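Local coordinates for protein 432aa long hypothetical deoxyribodipyrimidine photolyase (Sulfolobus tokodaii, PDB 2E0I) that probably uses light absorbed through its flavin cofactors to split pyrimidine dimers in damaged DNA, at residues L128-S133 against E243-D248; R138-F143 against R247-L252. One frame throughout, in Å; residues are numbered along the deposited sequence.

Interaction 1. Residues L128-S133 against E243-D248; sequences LLTPKS and ELYWRD. With FAD (flavin-adenine dinucleotide), chain E.
One carboxylate oxygen, D248 OD2, takes bonds from three donors of a single loop: the backbone nitrogens of L129 and T130 and the T130 hydroxyl. The contact ties the N-terminal nucleotide-binding-like α/β domain of the photolyase fold, by the loop that follows strand 120-124, to helix 238-256 of the helical FAD-binding domain. L129 N lies 2.7 Å from D248 OD2 and 3.2 Å from D248 OD1, so its N-H is forked between the syn lone pairs of both oxygens; the bond to OD1 is the longer but straighter, at 159°. T130 N, 2.9 Å from D248 OD2, comes in nearly along the C-O axis. T130 OG1 approaches D248 OD2 on the anti side, 19° out of the carboxylate plane. With chi1 at 66°, OG1 sits between the backbone N and the carbonyl carbon, on the side of the carboxylate. The acid is buried, and the cluster of donors would be expected to favour its charged form. L128 CB and CD2 add apolar cover beside OD2.

One helical turn earlier, the Y245 ring carries the apolar half of the contact. L129 CD2 sits over one face as a CH-pi contact, 3.8 Å from the ring centroid, while M227 and Y231 of helix 227-233 also touch L129. Away from the loop, R247 turns to the flavin cofactor, where R247 NE makes a weak bond to FAD O2B. At the Y245 rim, T130 CG2 lies in the ring plane, 3.3 Å from Y245 CE1.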
loop_
_atom_site.group_PDB
_atom_site.type_symbol
_atom_site.label_atom_id
_atom_site.label_comp_id
_atom_site.label_asym_id
_atom_site.label_seq_id
_atom_site.Cartn_x
_atom_site.Cartn_y
_atom_site.Cartn_z
ATOM N N LEU A 128 6.436 9.846 6.843
ATOM C CA LEU A 128 5.347 10.829 6.832
ATOM C C LEU A 128 5.732 12.194 6.266
ATOM O O LEU A 128 6.888 12.623 6.314
ATOM C CB LEU A 128 4.781 11.018 8.246
ATOM C CG LEU A 128 4.194 9.802 8.966
ATOM C CD1 LEU A 128 4.174 10.094 10.444
ATOM C CD2 LEU A 128 2.798 9.465 8.457
ATOM N N LEU A 129 4.732 12.871 5.733
ATOM C CA LEU A 129 4.900 14.190 5.160
ATOM C C LEU A 129 4.826 15.202 6.303
ATOM O O LEU A 129 5.394 16.289 6.226
ATOM C CB LEU A 129 3.765 14.436 4.176
ATOM C CG LEU A 129 3.948 15.369 2.988
ATOM C CD1 LEU A 129 5.133 14.937 2.153
ATOM C CD2 LEU A 129 2.677 15.331 2.162
ATOM N N THR A 130 4.137 14.815 7.373
ATOM C CA THR A 130 3.938 15.675 8.540
ATOM C C THR A 130 4.394 15.014 9.848
ATOM O O THR A 130 4.395 13.785 9.965
ATOM C CB THR A 130 2.429 16.042 8.685
ATOM O OG1 THR A 130 1.676 14.866 8.992
ATOM C CG2 THR A 130 1.887 16.603 7.385
ATOM N N PRO A 131 4.784 15.823 10.851
ATOM C CA PRO A 131 5.235 15.318 12.156
ATOM C C PRO A 131 4.089 14.590 12.854
ATOM O O PRO A 131 2.970 15.110 12.915
ATOM C CB PRO A 131 5.636 16.584 12.892
ATOM C CG PRO A 131 6.082 17.476 11.790
ATOM C CD PRO A 131 5.006 17.273 10.763
ATOM N N LYS A 132 4.358 13.406 13.394
ATOM C CA LYS A 132 3.290 12.649 14.025
ATOM C C LYS A 132 2.637 13.286 15.240
ATOM O O LYS A 132 1.487 12.974 15.557
ATOM C CB LYS A 132 3.759 11.236 14.374
ATOM C CG LYS A 132 4.886 11.149 15.356
ATOM C CD LYS A 132 5.142 9.699 15.682
ATOM C CE LYS A 132 6.322 9.534 16.613
ATOM N NZ LYS A 132 6.507 8.106 16.979
ATOM N N SER A 133 3.351 14.176 15.921
ATOM C CA SER A 133 2.778 14.824 17.095
ATOM C C SER A 133 1.557 15.662 16.710
ATOM O O SER A 133 0.671 15.895 17.532
ATOM C CB SER A 133 3.807 15.727 17.758
ATOM O OG SER A 133 4.032 16.867 16.960
ATOM N N GLU A 243 -4.441 14.440 -1.981
ATOM C CA GLU A 243 -4.533 12.996 -1.924
ATOM C C GLU A 243 -3.274 12.377 -1.339
ATOM O O GLU A 243 -3.312 11.317 -0.732
ATOM C CB GLU A 243 -4.877 12.429 -3.307
ATOM C CG GLU A 243 -6.401 12.281 -3.470
ATOM C CD GLU A 243 -6.853 11.888 -4.866
ATOM O OE1 GLU A 243 -6.266 10.939 -5.451
ATOM O OE2 GLU A 243 -7.814 12.529 -5.367
ATOM N N LEU A 244 -2.156 13.062 -1.489
ATOM C CA LEU A 244 -0.907 12.567 -0.939
ATOM C C LEU A 244 -1.046 12.552 0.577
ATOM O O LEU A 244 -0.519 11.674 1.262
ATOM C CB LEU A 244 0.233 13.494 -1.343
ATOM C CG LEU A 244 1.592 12.862 -1.604
ATOM C CD1 LEU A 244 1.463 11.732 -2.622
ATOM C CD2 LEU A 244 2.520 13.931 -2.135
ATOM N N TYR A 245 -1.767 13.538 1.099
ATOM C CA TYR A 245 -1.981 13.667 2.536
ATOM C C TYR A 245 -2.872 12.560 3.085
ATOM O O TYR A 245 -2.923 12.350 4.294
ATOM C CB TYR A 245 -2.563 15.053 2.863
ATOM C CG TYR A 245 -1.506 16.119 3.109
ATOM C CD1 TYR A 245 -0.769 16.130 4.290
ATOM C CD2 TYR A 245 -1.222 17.098 2.146
ATOM C CE1 TYR A 245 0.227 17.079 4.515
ATOM C CE2 TYR A 245 -0.225 18.061 2.353
ATOM C CZ TYR A 245 0.503 18.043 3.545
ATOM O OH TYR A 245 1.525 18.961 3.770
ATOM N N TRP A 246 -3.572 11.841 2.211
ATOM C CA TRP A 246 -4.417 10.751 2.688
ATOM C C TRP A 246 -3.580 9.588 3.193
ATOM O O TRP A 246 -4.055 8.759 3.969
ATOM C CB TRP A 246 -5.361 10.256 1.603
ATOM C CG TRP A 246 -6.671 10.979 1.590
ATOM C CD1 TRP A 246 -7.026 12.010 0.780
ATOM C CD2 TRP A 246 -7.801 10.720 2.428
ATOM N NE1 TRP A 246 -8.310 12.409 1.056
ATOM C CE2 TRP A 246 -8.808 11.631 2.064
ATOM C CE3 TRP A 246 -8.059 9.805 3.450
ATOM C CZ2 TRP A 246 -10.058 11.654 2.685
ATOM C CZ3 TRP A 246 -9.302 9.829 4.068
ATOM C CH2 TRP A 246 -10.285 10.747 3.682
ATOM N N ARG A 247 -2.334 9.526 2.743
ATOM C CA ARG A 247 -1.423 8.491 3.185
ATOM C C ARG A 247 -1.060 8.733 4.636
ATOM O O ARG A 247 -1.060 7.811 5.454
ATOM C CB ARG A 247 -0.146 8.533 2.378
ATOM C CG ARG A 247 -0.301 8.107 0.976
ATOM C CD ARG A 247 0.952 7.397 0.569
ATOM N NE ARG A 247 0.585 6.375 -0.382
ATOM C CZ ARG A 247 0.871 5.081 -0.308
ATOM N NH1 ARG A 247 1.565 4.528 0.682
ATOM N NH2 ARG A 247 0.412 4.327 -1.264
ATOM N N ASP A 248 -0.714 9.979 4.946
ATOM C CA ASP A 248 -0.345 10.349 6.307
ATOM C C ASP A 248 -1.530 10.125 7.231
ATOM O O ASP A 248 -1.379 9.565 8.325
ATOM C CB ASP A 248 0.065 11.819 6.370
ATOM C CG ASP A 248 1.519 12.048 6.001
ATOM O OD1 ASP A 248 1.954 11.599 4.911
ATOM O OD2 ASP A 248 2.227 12.696 6.804
HETATM P PA FAD E . -3.582 8.229 -8.196
HETATM O O1A FAD E . -2.766 8.498 -9.402
HETATM O O2A FAD E . -4.886 8.859 -7.894
HETATM O O5B FAD E . -2.657 9.096 -7.203
HETATM C C5B FAD E . -3.174 9.669 -6.000
HETATM C C4B FAD E . -2.179 9.464 -4.856
HETATM O O4B FAD E . -2.674 10.015 -3.624
HETATM C C3B FAD E . -1.967 7.967 -4.622
HETATM O O3B FAD E . -0.803 7.552 -5.342
HETATM C C2B FAD E . -1.644 7.957 -3.130
HETATM O O2B FAD E . -0.317 8.443 -2.920
HETATM C C1B FAD E . -2.665 8.978 -2.627
HETATM N N9A FAD E . -4.023 8.394 -2.516
HETATM C C8A FAD E . -5.006 8.474 -3.410
HETATM N N7A FAD E . -6.106 7.908 -2.918
HETATM C C5A FAD E . -5.822 7.459 -1.699
HETATM C C6A FAD E . -6.536 6.793 -0.708
HETATM N N6A FAD E . -7.819 6.489 -0.879
HETATM N N1A FAD E . -5.915 6.465 0.435
HETATM C C2A FAD E . -4.643 6.764 0.641
HETATM N N3A FAD E . -3.937 7.402 -0.276
HETATM C C4A FAD E . -4.491 7.760 -1.443
HETATM N N1 FAD E . -3.201 2.590 -1.487
HETATM C C2 FAD E . -1.970 2.009 -1.158
HETATM O O2 FAD E . -0.915 2.583 -1.419
HETATM N N3 FAD E . -1.933 0.736 -0.574
HETATM C C4 FAD E . -3.130 0.052 -0.335
HETATM O O4 FAD E . -3.102 -1.040 0.230
HETATM C C4X FAD E . -4.349 0.628 -0.679
HETATM N N5 FAD E . -5.530 -0.105 -0.513
HETATM C C5X FAD E . -6.766 0.468 -0.835
HETATM C C6 FAD E . -7.928 -0.274 -0.645
HETATM C C7 FAD E . -9.165 0.295 -0.928
HETATM C C7M FAD E . -10.428 -0.534 -0.680
HETATM C C8 FAD E . -9.236 1.602 -1.407
HETATM C C8M FAD E . -10.584 2.264 -1.700
HETATM C C9 FAD E . -8.069 2.335 -1.595
HETATM C C9A FAD E . -6.825 1.780 -1.306
HETATM N N10 FAD E . -5.638 2.517 -1.471
HETATM C C10 FAD E . -4.396 1.898 -1.250
HETATM C "C1'" FAD E . -5.691 3.933 -1.916
HETATM C "C2'" FAD E . -5.632 4.219 -3.419
HETATM O "O2'" FAD E . -6.634 3.471 -4.112
HETATM C "C3'" FAD E . -4.252 3.932 -4.018
HETATM O "O3'" FAD E . -3.259 4.650 -3.281
HETATM C "C4'" FAD E . -4.179 4.371 -5.482
HETATM O "O4'" FAD E . -5.194 3.713 -6.246
HETATM C "C5'" FAD E . -2.809 4.053 -6.083
HETATM O "O5'" FAD E . -2.770 4.370 -7.479
HETATM P P FAD E . -2.190 5.775 -8.010
HETATM O O1P FAD E . -0.871 5.993 -7.376
HETATM O O2P FAD E . -2.261 5.745 -9.488
HETATM O O3P FAD E . -3.238 6.854 -7.425
#

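Interaction 2. Residues R138-F143 against R247-L252; sequences RNFTSF and RDFFTL. With FAD (flavin-adenine dinucleotide), chain E.
The chain enters helix 140-147 beside helix 238-256 with N139 at the N-cap position, and F140 and F249 bring their CA atoms to 6.7 Å. F249 reaches into this corner: its CG stands anti to the backbone N (chi1 -176°), and the ring is met by residues on both the cap and the first turn of the shorter helix. F140 turns its edge to the face of F249 in an offset edge-to-face pair, with planes at 82° and centroids 5.8 Å apart. The same F140 ring has F249 CB in its plane, 3.8 Å from F140 CD1, while F140 CA lies over one face of the F249 ring, towards the rim. At the far end of that ring, F249 CZ is 3.7 Å from F140 N.

F140, F143 and F249 form an aromatic cluster, which joins helix 140-147, following the last strand of the α/β sheet, to helix 238-256 of the helical FAD-binding domain. F143 runs past F249 in the opposite direction, its ring inclined at 49°, with F143 CD2 3.7 Å from F249 CD1. Farther along, F143 CZ lies 4.3 Å from D248 CB, and F143 CE1 approaches L252 CD1 as loosely, whereas the D248 carboxylate is engaged by L129 and T130. Outside the cluster, H137 meets F143 edge-to-face and W246 stacks on F140. On the cofactor side of helix 238-256, F250 presents the edge of its ring to the adenine, with F250 CE2 3.8 Å from FAD N1A.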
loop_
_atom_site.group_PDB
_atom_site.type_symbol
_atom_site.label_atom_id
_atom_site.label_comp_id
_atom_site.label_asym_id
_atom_site.label_seq_id
_atom_site.Cartn_x
_atom_site.Cartn_y
_atom_site.Cartn_z
ATOM N N ARG A 138 -10.561 13.989 13.946
ATOM C CA ARG A 138 -11.654 13.043 13.721
ATOM C C ARG A 138 -11.705 12.554 12.279
ATOM O O ARG A 138 -11.701 11.352 12.017
ATOM C CB ARG A 138 -13.011 13.679 14.095
ATOM C CG ARG A 138 -13.402 14.916 13.265
ATOM C CD ARG A 138 -14.792 15.485 13.643
ATOM N NE ARG A 138 -15.115 16.729 12.926
ATOM C CZ ARG A 138 -14.491 17.902 13.092
ATOM N NH1 ARG A 138 -14.867 18.959 12.381
ATOM N NH2 ARG A 138 -13.497 18.032 13.970
ATOM N N ASN A 139 -11.749 13.504 11.351
ATOM C CA ASN A 139 -11.823 13.200 9.931
ATOM C C ASN A 139 -10.662 13.813 9.149
ATOM O O ASN A 139 -9.857 14.584 9.684
ATOM C CB ASN A 139 -13.143 13.714 9.366
ATOM C CG ASN A 139 -13.288 15.220 9.496
ATOM O OD1 ASN A 139 -14.166 15.817 8.885
ATOM N ND2 ASN A 139 -12.431 15.838 10.297
ATOM N N PHE A 140 -10.598 13.476 7.868
ATOM C CA PHE A 140 -9.538 13.964 7.011
ATOM C C PHE A 140 -9.526 15.467 6.750
ATOM O O PHE A 140 -8.469 16.106 6.834
ATOM C CB PHE A 140 -9.582 13.245 5.665
ATOM C CG PHE A 140 -8.536 13.722 4.696
ATOM C CD1 PHE A 140 -7.193 13.409 4.892
ATOM C CD2 PHE A 140 -8.881 14.534 3.625
ATOM C CE1 PHE A 140 -6.217 13.907 4.038
ATOM C CE2 PHE A 140 -7.912 15.035 2.768
ATOM C CZ PHE A 140 -6.580 14.724 2.974
ATOM N N THR A 141 -10.688 16.029 6.423
ATOM C CA THR A 141 -10.760 17.450 6.093
ATOM C C THR A 141 -10.251 18.318 7.230
ATOM O O THR A 141 -9.566 19.308 7.003
ATOM C CB THR A 141 -12.202 17.878 5.696
ATOM O OG1 THR A 141 -12.957 18.147 6.874
ATOM C CG2 THR A 141 -12.902 16.770 4.901
ATOM N N SER A 142 -10.576 17.936 8.456
ATOM C CA SER A 142 -10.126 18.682 9.623
ATOM C C SER A 142 -8.593 18.615 9.675
ATOM O O SER A 142 -7.915 19.630 9.844
ATOM C CB SER A 142 -10.739 18.065 10.889
ATOM O OG SER A 142 -10.233 18.665 12.071
ATOM N N PHE A 143 -8.071 17.399 9.511
ATOM C CA PHE A 143 -6.636 17.104 9.521
ATOM C C PHE A 143 -5.843 17.883 8.476
ATOM O O PHE A 143 -4.838 18.525 8.788
ATOM C CB PHE A 143 -6.431 15.599 9.289
ATOM C CG PHE A 143 -5.003 15.202 9.079
ATOM C CD1 PHE A 143 -4.085 15.273 10.121
ATOM C CD2 PHE A 143 -4.569 14.773 7.828
ATOM C CE1 PHE A 143 -2.751 14.923 9.921
ATOM C CE2 PHE A 143 -3.238 14.421 7.613
ATOM C CZ PHE A 143 -2.327 14.495 8.659
ATOM N N ARG A 247 -2.334 9.526 2.743
ATOM C CA ARG A 247 -1.423 8.491 3.185
ATOM C C ARG A 247 -1.060 8.733 4.636
ATOM O O ARG A 247 -1.060 7.811 5.454
ATOM C CB ARG A 247 -0.146 8.533 2.378
ATOM C CG ARG A 247 -0.301 8.107 0.976
ATOM C CD ARG A 247 0.952 7.397 0.569
ATOM N NE ARG A 247 0.585 6.375 -0.382
ATOM C CZ ARG A 247 0.871 5.081 -0.308
ATOM N NH1 ARG A 247 1.565 4.528 0.682
ATOM N NH2 ARG A 247 0.412 4.327 -1.264
ATOM N N ASP A 248 -0.714 9.979 4.946
ATOM C CA ASP A 248 -0.345 10.349 6.307
ATOM C C ASP A 248 -1.530 10.125 7.231
ATOM O O ASP A 248 -1.379 9.565 8.325
ATOM C CB ASP A 248 0.065 11.819 6.370
ATOM C CG ASP A 248 1.519 12.048 6.001
ATOM O OD1 ASP A 248 1.954 11.599 4.911
ATOM O OD2 ASP A 248 2.227 12.696 6.804
ATOM N N PHE A 249 -2.709 10.557 6.787
ATOM C CA PHE A 249 -3.898 10.417 7.601
ATOM C C PHE A 249 -4.177 8.990 8.043
ATOM O O PHE A 249 -4.344 8.722 9.236
ATOM C CB PHE A 249 -5.123 10.939 6.872
ATOM C CG PHE A 249 -6.362 10.900 7.707
ATOM C CD1 PHE A 249 -6.513 11.763 8.789
ATOM C CD2 PHE A 249 -7.350 9.953 7.462
ATOM C CE1 PHE A 249 -7.625 11.681 9.620
ATOM C CE2 PHE A 249 -8.470 9.860 8.290
ATOM C CZ PHE A 249 -8.607 10.723 9.371
ATOM N N PHE A 250 -4.246 8.069 7.094
ATOM C CA PHE A 250 -4.525 6.691 7.451
ATOM C C PHE A 250 -3.413 6.040 8.263
ATOM O O PHE A 250 -3.685 5.247 9.162
ATOM C CB PHE A 250 -4.828 5.870 6.209
ATOM C CG PHE A 250 -6.219 6.082 5.667
ATOM C CD1 PHE A 250 -7.327 5.993 6.503
ATOM C CD2 PHE A 250 -6.422 6.342 4.316
ATOM C CE1 PHE A 250 -8.615 6.163 6.004
ATOM C CE2 PHE A 250 -7.716 6.510 3.808
ATOM C CZ PHE A 250 -8.812 6.421 4.657
ATOM N N THR A 251 -2.169 6.380 7.963
ATOM C CA THR A 251 -1.027 5.837 8.693
ATOM C C THR A 251 -1.112 6.257 10.160
ATOM O O THR A 251 -1.024 5.416 11.060
ATOM C CB THR A 251 0.304 6.362 8.105
ATOM O OG1 THR A 251 0.478 5.824 6.792
ATOM C CG2 THR A 251 1.487 5.989 8.990
ATOM N N LEU A 252 -1.276 7.564 10.390
ATOM C CA LEU A 252 -1.378 8.120 11.737
ATOM C C LEU A 252 -2.636 7.620 12.442
ATOM O O LEU A 252 -2.621 7.335 13.637
ATOM C CB LEU A 252 -1.374 9.646 11.666
ATOM C CG LEU A 252 -0.011 10.242 11.313
ATOM C CD1 LEU A 252 -0.121 11.746 11.234
ATOM C CD2 LEU A 252 1.015 9.847 12.365
HETATM P PA FAD E . -3.582 8.229 -8.196
HETATM O O1A FAD E . -2.766 8.498 -9.402
HETATM O O2A FAD E . -4.886 8.859 -7.894
HETATM O O5B FAD E . -2.657 9.096 -7.203
HETATM C C5B FAD E . -3.174 9.669 -6.000
HETATM C C4B FAD E . -2.179 9.464 -4.856
HETATM O O4B FAD E . -2.674 10.015 -3.624
HETATM C C3B FAD E . -1.967 7.967 -4.622
HETATM O O3B FAD E . -0.803 7.552 -5.342
HETATM C C2B FAD E . -1.644 7.957 -3.130
HETATM O O2B FAD E . -0.317 8.443 -2.920
HETATM C C1B FAD E . -2.665 8.978 -2.627
HETATM N N9A FAD E . -4.023 8.394 -2.516
HETATM C C8A FAD E . -5.006 8.474 -3.410
HETATM N N7A FAD E . -6.106 7.908 -2.918
HETATM C C5A FAD E . -5.822 7.459 -1.699
HETATM C C6A FAD E . -6.536 6.793 -0.708
HETATM N N6A FAD E . -7.819 6.489 -0.879
HETATM N N1A FAD E . -5.915 6.465 0.435
HETATM C C2A FAD E . -4.643 6.764 0.641
HETATM N N3A FAD E . -3.937 7.402 -0.276
HETATM C C4A FAD E . -4.491 7.760 -1.443
HETATM N N1 FAD E . -3.201 2.590 -1.487
HETATM C C2 FAD E . -1.970 2.009 -1.158
HETATM O O2 FAD E . -0.915 2.583 -1.419
HETATM N N3 FAD E . -1.933 0.736 -0.574
HETATM C C4 FAD E . -3.130 0.052 -0.335
HETATM O O4 FAD E . -3.102 -1.040 0.230
HETATM C C4X FAD E . -4.349 0.628 -0.679
HETATM N N5 FAD E . -5.530 -0.105 -0.513
HETATM C C5X FAD E . -6.766 0.468 -0.835
HETATM C C6 FAD E . -7.928 -0.274 -0.645
HETATM C C7 FAD E . -9.165 0.295 -0.928
HETATM C C7M FAD E . -10.428 -0.534 -0.680
HETATM C C8 FAD E . -9.236 1.602 -1.407
HETATM C C8M FAD E . -10.584 2.264 -1.700
HETATM C C9 FAD E . -8.069 2.335 -1.595
HETATM C C9A FAD E . -6.825 1.780 -1.306
HETATM N N10 FAD E . -5.638 2.517 -1.471
HETATM C C10 FAD E . -4.396 1.898 -1.250
HETATM C "C1'" FAD E . -5.691 3.933 -1.916
HETATM C "C2'" FAD E . -5.632 4.219 -3.419
HETATM O "O2'" FAD E . -6.634 3.471 -4.112
HETATM C "C3'" FAD E . -4.252 3.932 -4.018
HETATM O "O3'" FAD E . -3.259 4.650 -3.281
HETATM C "C4'" FAD E . -4.179 4.371 -5.482
HETATM O "O4'" FAD E . -5.194 3.713 -6.246
HETATM C "C5'" FAD E . -2.809 4.053 -6.083
HETATM O "O5'" FAD E . -2.770 4.370 -7.479
HETATM P P FAD E . -2.190 5.775 -8.010
HETATM O O1P FAD E . -0.871 5.993 -7.376
HETATM O O2P FAD E . -2.261 5.745 -9.488
HETATM O O3P FAD E . -3.238 6.854 -7.425
#

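Interactions 1 and 2 are successive grips on helix 238-256, sharing R247 and D248, with centres about 7 Å apart. The first is chiefly polar, made by a loop on D248; the second is aromatic, made by the start of helix 140-147. They join directly where W246 NE1 packs on F140 CE2 and where L128 CD1 lies 3.7 Å from L252 CD2. The same helix lends E243, L244, W246, R247 and F250 to one FAD pocket, so both contacts are made by the helix that lines it. The second FAD is farther off, about 12 Å from the side chain of L128.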